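Local coordinates for protein tyrosine--tRNA ligase, mitochondrial (Emericella nidulans, PDB 5IHX) that probably attaches L-tyrosine to its cognate mitochondrial tRNA at the expense of ATP, here through the class I catalytic domain of a C-terminally truncated form, at residues Leu46-Val51 and Gly278-Leu283; Val66-Gly71 and Phe87-Trp92. One frame throughout, in Å; residues are numbered along the deposited sequence.

Contact 1. Residues Leu46-Val51 and Gly278-Leu283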
# COMPACT_ATOMS: atom_id res chain seq x y z
N LEU A 46 -8.66 27.88 -21.02
CA LEU A 46 -8.64 26.50 -20.54
C LEU A 46 -7.75 26.27 -19.32
O LEU A 46 -7.78 25.19 -18.73
CB LEU A 46 -8.20 25.57 -21.68
CG LEU A 46 -9.27 25.26 -22.73
CD1 LEU A 46 -8.66 24.52 -23.92
CD2 LEU A 46 -10.42 24.46 -22.13
N ILE A 47 -6.96 27.27 -18.94
CA ILE A 47 -6.13 27.16 -17.73
C ILE A 47 -6.75 27.92 -16.57
O ILE A 47 -6.99 29.13 -16.66
CB ILE A 47 -4.70 27.70 -17.97
CG1 ILE A 47 -4.06 26.97 -19.15
CG2 ILE A 47 -3.87 27.54 -16.69
CD1 ILE A 47 -2.61 27.36 -19.42
N HIS A 48 -7.01 27.21 -15.47
CA HIS A 48 -7.51 27.82 -14.25
C HIS A 48 -6.34 28.16 -13.33
O HIS A 48 -6.03 29.33 -13.11
CB HIS A 48 -8.50 26.90 -13.54
CG HIS A 48 -9.04 27.46 -12.27
ND1 HIS A 48 -9.67 28.69 -12.21
CD2 HIS A 48 -9.05 26.97 -11.01
CE1 HIS A 48 -10.04 28.93 -10.96
NE2 HIS A 48 -9.68 27.90 -10.21
N ASP A 49 -5.70 27.12 -12.79
CA ASP A 49 -4.51 27.27 -11.96
C ASP A 49 -3.35 26.47 -12.53
O ASP A 49 -3.53 25.38 -13.06
CB ASP A 49 -4.77 26.82 -10.52
CG ASP A 49 -5.65 27.78 -9.75
OD1 ASP A 49 -5.61 29.00 -10.04
OD2 ASP A 49 -6.36 27.33 -8.83
N VAL A 50 -2.14 27.03 -12.41
CA VAL A 50 -0.93 26.31 -12.73
C VAL A 50 -0.35 25.74 -11.44
O VAL A 50 -0.11 26.47 -10.48
CB VAL A 50 0.12 27.21 -13.42
CG1 VAL A 50 1.44 26.46 -13.61
CG2 VAL A 50 -0.42 27.70 -14.75
N VAL A 51 -0.14 24.43 -11.42
CA VAL A 51 0.49 23.77 -10.28
C VAL A 51 1.99 23.96 -10.39
O VAL A 51 2.71 23.09 -10.88
CB VAL A 51 0.13 22.28 -10.21
CG1 VAL A 51 0.74 21.65 -8.97
CG2 VAL A 51 -1.38 22.10 -10.21
N GLY A 278 2.28 20.90 -13.66
CA GLY A 278 0.92 20.65 -14.10
C GLY A 278 0.03 21.87 -13.97
O GLY A 278 0.46 22.93 -13.51
N PHE A 279 -1.22 21.72 -14.40
CA PHE A 279 -2.19 22.79 -14.26
C PHE A 279 -3.60 22.22 -14.29
O PHE A 279 -3.80 21.06 -14.64
CB PHE A 279 -2.01 23.83 -15.37
CG PHE A 279 -2.16 23.28 -16.76
CD1 PHE A 279 -1.11 22.61 -17.38
CD2 PHE A 279 -3.34 23.46 -17.47
CE1 PHE A 279 -1.25 22.12 -18.66
CE2 PHE A 279 -3.47 22.97 -18.76
CZ PHE A 279 -2.42 22.30 -19.35
N THR A 280 -4.56 23.04 -13.88
CA THR A 280 -5.95 22.62 -13.82
C THR A 280 -6.81 23.39 -14.81
O THR A 280 -6.43 24.46 -15.28
CB THR A 280 -6.53 22.83 -12.41
OG1 THR A 280 -6.47 24.22 -12.07
CG2 THR A 280 -5.76 22.02 -11.39
N THR A 281 -7.98 22.83 -15.12
CA THR A 281 -8.95 23.47 -15.98
C THR A 281 -10.07 24.04 -15.11
O THR A 281 -10.30 23.54 -14.00
CB THR A 281 -9.53 22.48 -17.02
OG1 THR A 281 -10.05 21.33 -16.35
CG2 THR A 281 -8.44 22.03 -17.99
N PRO A 282 -10.77 25.09 -15.58
CA PRO A 282 -11.78 25.78 -14.77
C PRO A 282 -12.99 24.92 -14.38
O PRO A 282 -13.29 23.92 -15.05
CB PRO A 282 -12.22 26.94 -15.67
CG PRO A 282 -11.81 26.56 -17.04
CD PRO A 282 -10.57 25.74 -16.89
N LEU A 283 -13.66 25.32 -13.31
CA LEU A 283 -14.87 24.65 -12.84
C LEU A 283 -16.12 25.14 -13.57
O LEU A 283 -16.39 26.34 -13.62
CB LEU A 283 -15.05 24.87 -11.34
CG LEU A 283 -16.20 24.12 -10.66
CD1 LEU A 283 -16.01 22.61 -10.77
CD2 LEU A 283 -16.34 24.55 -9.21
O HOH W 1 -7.37 24.43 -9.55

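Contact 2. Residues Val66-Gly71 and Phe87-Trp92. With TYR (tyrosine), chain C.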
# COMPACT_ATOMS: atom_id res chain seq x y z
N VAL A 66 7.00 18.40 -24.99
CA VAL A 66 6.80 17.51 -23.84
C VAL A 66 5.48 16.75 -23.91
O VAL A 66 4.51 17.20 -24.52
CB VAL A 66 6.82 18.28 -22.50
CG1 VAL A 66 8.17 18.94 -22.30
CG2 VAL A 66 5.70 19.31 -22.44
N GLY A 67 5.46 15.59 -23.26
CA GLY A 67 4.25 14.81 -23.14
C GLY A 67 3.35 15.37 -22.06
O GLY A 67 3.83 15.96 -21.08
N ILE A 68 2.04 15.20 -22.24
CA ILE A 68 1.06 15.66 -21.26
C ILE A 68 -0.03 14.61 -21.14
O ILE A 68 -0.36 13.96 -22.12
CB ILE A 68 0.45 17.02 -21.67
CG1 ILE A 68 -0.62 17.45 -20.66
CG2 ILE A 68 -0.14 16.95 -23.07
CD1 ILE A 68 -1.06 18.89 -20.81
N TYR A 69 -0.58 14.43 -19.93
CA TYR A 69 -1.64 13.46 -19.75
C TYR A 69 -2.73 13.94 -18.80
O TYR A 69 -2.52 14.83 -17.98
CB TYR A 69 -1.07 12.13 -19.23
CG TYR A 69 -1.02 11.98 -17.73
CD1 TYR A 69 -2.04 11.32 -17.04
CD2 TYR A 69 0.06 12.45 -16.99
CE1 TYR A 69 -2.00 11.17 -15.67
CE2 TYR A 69 0.11 12.30 -15.61
CZ TYR A 69 -0.92 11.65 -14.96
OH TYR A 69 -0.88 11.49 -13.59
N ALA A 70 -3.91 13.35 -18.97
CA ALA A 70 -5.03 13.56 -18.07
C ALA A 70 -5.60 12.20 -17.69
O ALA A 70 -5.65 11.30 -18.52
CB ALA A 70 -6.09 14.42 -18.73
N GLY A 71 -6.02 12.07 -16.44
CA GLY A 71 -6.55 10.82 -15.94
C GLY A 71 -8.05 10.87 -15.71
O GLY A 71 -8.61 11.93 -15.46
N PHE A 87 -9.67 17.07 -21.36
CA PHE A 87 -9.51 16.36 -22.63
C PHE A 87 -9.54 17.31 -23.82
O PHE A 87 -8.99 17.00 -24.88
CB PHE A 87 -10.56 15.26 -22.76
CG PHE A 87 -10.43 14.18 -21.72
CD1 PHE A 87 -9.29 13.41 -21.66
CD2 PHE A 87 -11.45 13.93 -20.82
CE1 PHE A 87 -9.15 12.42 -20.71
CE2 PHE A 87 -11.32 12.94 -19.87
CZ PHE A 87 -10.16 12.18 -19.82
N MET A 88 -10.16 18.47 -23.65
CA MET A 88 -10.06 19.53 -24.65
C MET A 88 -8.61 20.00 -24.71
O MET A 88 -8.09 20.33 -25.78
CB MET A 88 -11.00 20.70 -24.34
CG MET A 88 -12.48 20.36 -24.43
SD MET A 88 -13.00 19.73 -26.04
CE MET A 88 -12.43 21.03 -27.13
N VAL A 89 -7.95 20.06 -23.55
CA VAL A 89 -6.53 20.41 -23.50
C VAL A 89 -5.69 19.39 -24.25
O VAL A 89 -4.78 19.76 -25.00
CB VAL A 89 -6.04 20.53 -22.03
CG1 VAL A 89 -4.51 20.63 -21.97
CG2 VAL A 89 -6.67 21.73 -21.35
N LEU A 90 -5.97 18.11 -24.05
CA LEU A 90 -5.24 17.05 -24.73
C LEU A 90 -5.53 17.07 -26.23
O LEU A 90 -4.65 16.78 -27.05
CB LEU A 90 -5.57 15.67 -24.16
CG LEU A 90 -5.20 15.38 -22.70
CD1 LEU A 90 -5.48 13.92 -22.37
CD2 LEU A 90 -3.75 15.74 -22.39
N ALA A 91 -6.76 17.41 -26.59
CA ALA A 91 -7.14 17.52 -27.99
C ALA A 91 -6.29 18.58 -28.68
O ALA A 91 -5.75 18.36 -29.76
CB ALA A 91 -8.62 17.86 -28.12
N TRP A 92 -6.16 19.74 -28.03
CA TRP A 92 -5.31 20.80 -28.54
C TRP A 92 -3.87 20.34 -28.63
O TRP A 92 -3.19 20.56 -29.63
CB TRP A 92 -5.41 22.04 -27.66
CG TRP A 92 -6.59 22.91 -27.97
CD1 TRP A 92 -7.62 23.23 -27.14
CD2 TRP A 92 -6.86 23.57 -29.22
NE1 TRP A 92 -8.51 24.05 -27.79
CE2 TRP A 92 -8.06 24.28 -29.07
CE3 TRP A 92 -6.19 23.63 -30.44
CZ2 TRP A 92 -8.62 25.04 -30.09
CZ3 TRP A 92 -6.74 24.39 -31.46
CH2 TRP A 92 -7.94 25.08 -31.28
N TYR C . -7.89 11.20 -9.61
CA TYR C . -8.50 11.74 -10.86
C TYR C . -9.99 11.98 -10.68
O TYR C . -10.59 12.84 -11.33
CB TYR C . -8.25 10.79 -12.03
CG TYR C . -6.81 10.37 -12.17
CD1 TYR C . -5.83 11.29 -12.51
CD2 TYR C . -6.44 9.05 -11.96
CE1 TYR C . -4.51 10.90 -12.64
CE2 TYR C . -5.12 8.65 -12.09
CZ TYR C . -4.16 9.59 -12.43
OH TYR C . -2.85 9.20 -12.55
OXT TYR C . -10.64 11.31 -9.87

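Contact 1. Residues Leu46-Val51 and Gly278-Leu283
Thr280 sets its hydroxyl beside CB of both His48 and Asp49, OG1 lying 3.5 Å from Asp49 CB. Placed between the backbone N and the carbonyl carbon (chi1 61°), OG1 accepts the Asp49 N-H, with 3.1 Å from N to OG1. A threonine suits this place because its branched CB is at home in a strand while the hydroxyl meets a backbone amide. A water 2.7 Å from Thr280 OG1 also donates to Asp49 OD2 and thus ties the two side chains together. The main chain of Thr280 bonds at both ends, its O taking a nearly straight bond from His48 N (2.8 Å) and its N giving one to Asp49 O (2.7 Å). Beyond them Val50 faces Phe279 as a non-hydrogen-bonded antiparallel pair, and Val51 with Gly278 forms a hydrogen-bonded one. Strand 50-51 is thereby added antiparallel at the edge of the otherwise parallel sheet of the Rossmann-like class I catalytic domain. On the face bearing Phe279, Ile47 lays CG1 4.0 Å from ring atom CD2, the two side chains at about a right angle, and Leu41 of helix 37-44 touches both. Past the strand, Pro282 CD, occupying the usual place of an amide hydrogen, lies 3.4 Å from Leu46 O.

Contact 2. Residues Val66-Gly71 and Phe87-Trp92
Leu90 reaches from helix 84-95 to the strand with both methyls, CD1 lying 3.7 Å from Ala70 CB and CD2 3.9 Å from Ile68 CG2. Its CG is anti to the carbonyl carbon, and chi2 of -174° carries CD1 on in an extended line to the alanine. Ile68 and Ala70 point from the same face of strand 68-72 toward the helix, whereas Tyr69 between them points away. In Ile68, chi2 of 168° extends CD1 to within 4.0 Å of Val89 CG1, the two side chains crossing at about a right angle. Alanine suits the other strand position because so short a side chain lets both Leu90 and Phe87 close in on one methyl, Phe87 CE1 coming to 4.2 Å from Ala70 CB. The axes of segments 68-71 and 87-92 approach to 8.5 Å and run at 154°, close to antiparallel, in the first half of a beta-alpha-beta unit that strand 100-104 completes. On the opposite face the Tyr69 hydroxyl donates to the OH of the bound tyrosine, 3.2 Å from OH to OH, with the ligand hydroxyl near the plane of the Tyr69 ring. Gly71 brings its CA to 3.5 Å from the ligand's CD1, where a CB would collide with that ring. The strand is therefore two-sided: carbon-to-carbon packing toward the helix, and on the other face a hydroxyl that can recognise the substrate's phenol.

Both contacts belong to the same sheet, their centres 12 Å apart, with strand 235-238 lying between strands 277-280 and 68-72. In sequence, contact 2 sits inside the long loop that contact 1 closes. Helix 84-95 connects them directly: Val89 CG1, which meets Ile68 in contact 2, also lies 3.7 Å from Phe279 CZ, and Val89 CG2 is 3.8 Å from Thr281 CG2. Leu46 CD1 packs 3.6 Å from Trp92 CD1 of the same helix. Contact 2 touches the bound tyrosine through Tyr69 and Gly71, and Asp113, Tyr217, Gln221 and Asp224 are also hydrogen-bonded to that ligand. In contact 1, the side chain of Thr281 is about 10 Å from the bound tyrosine.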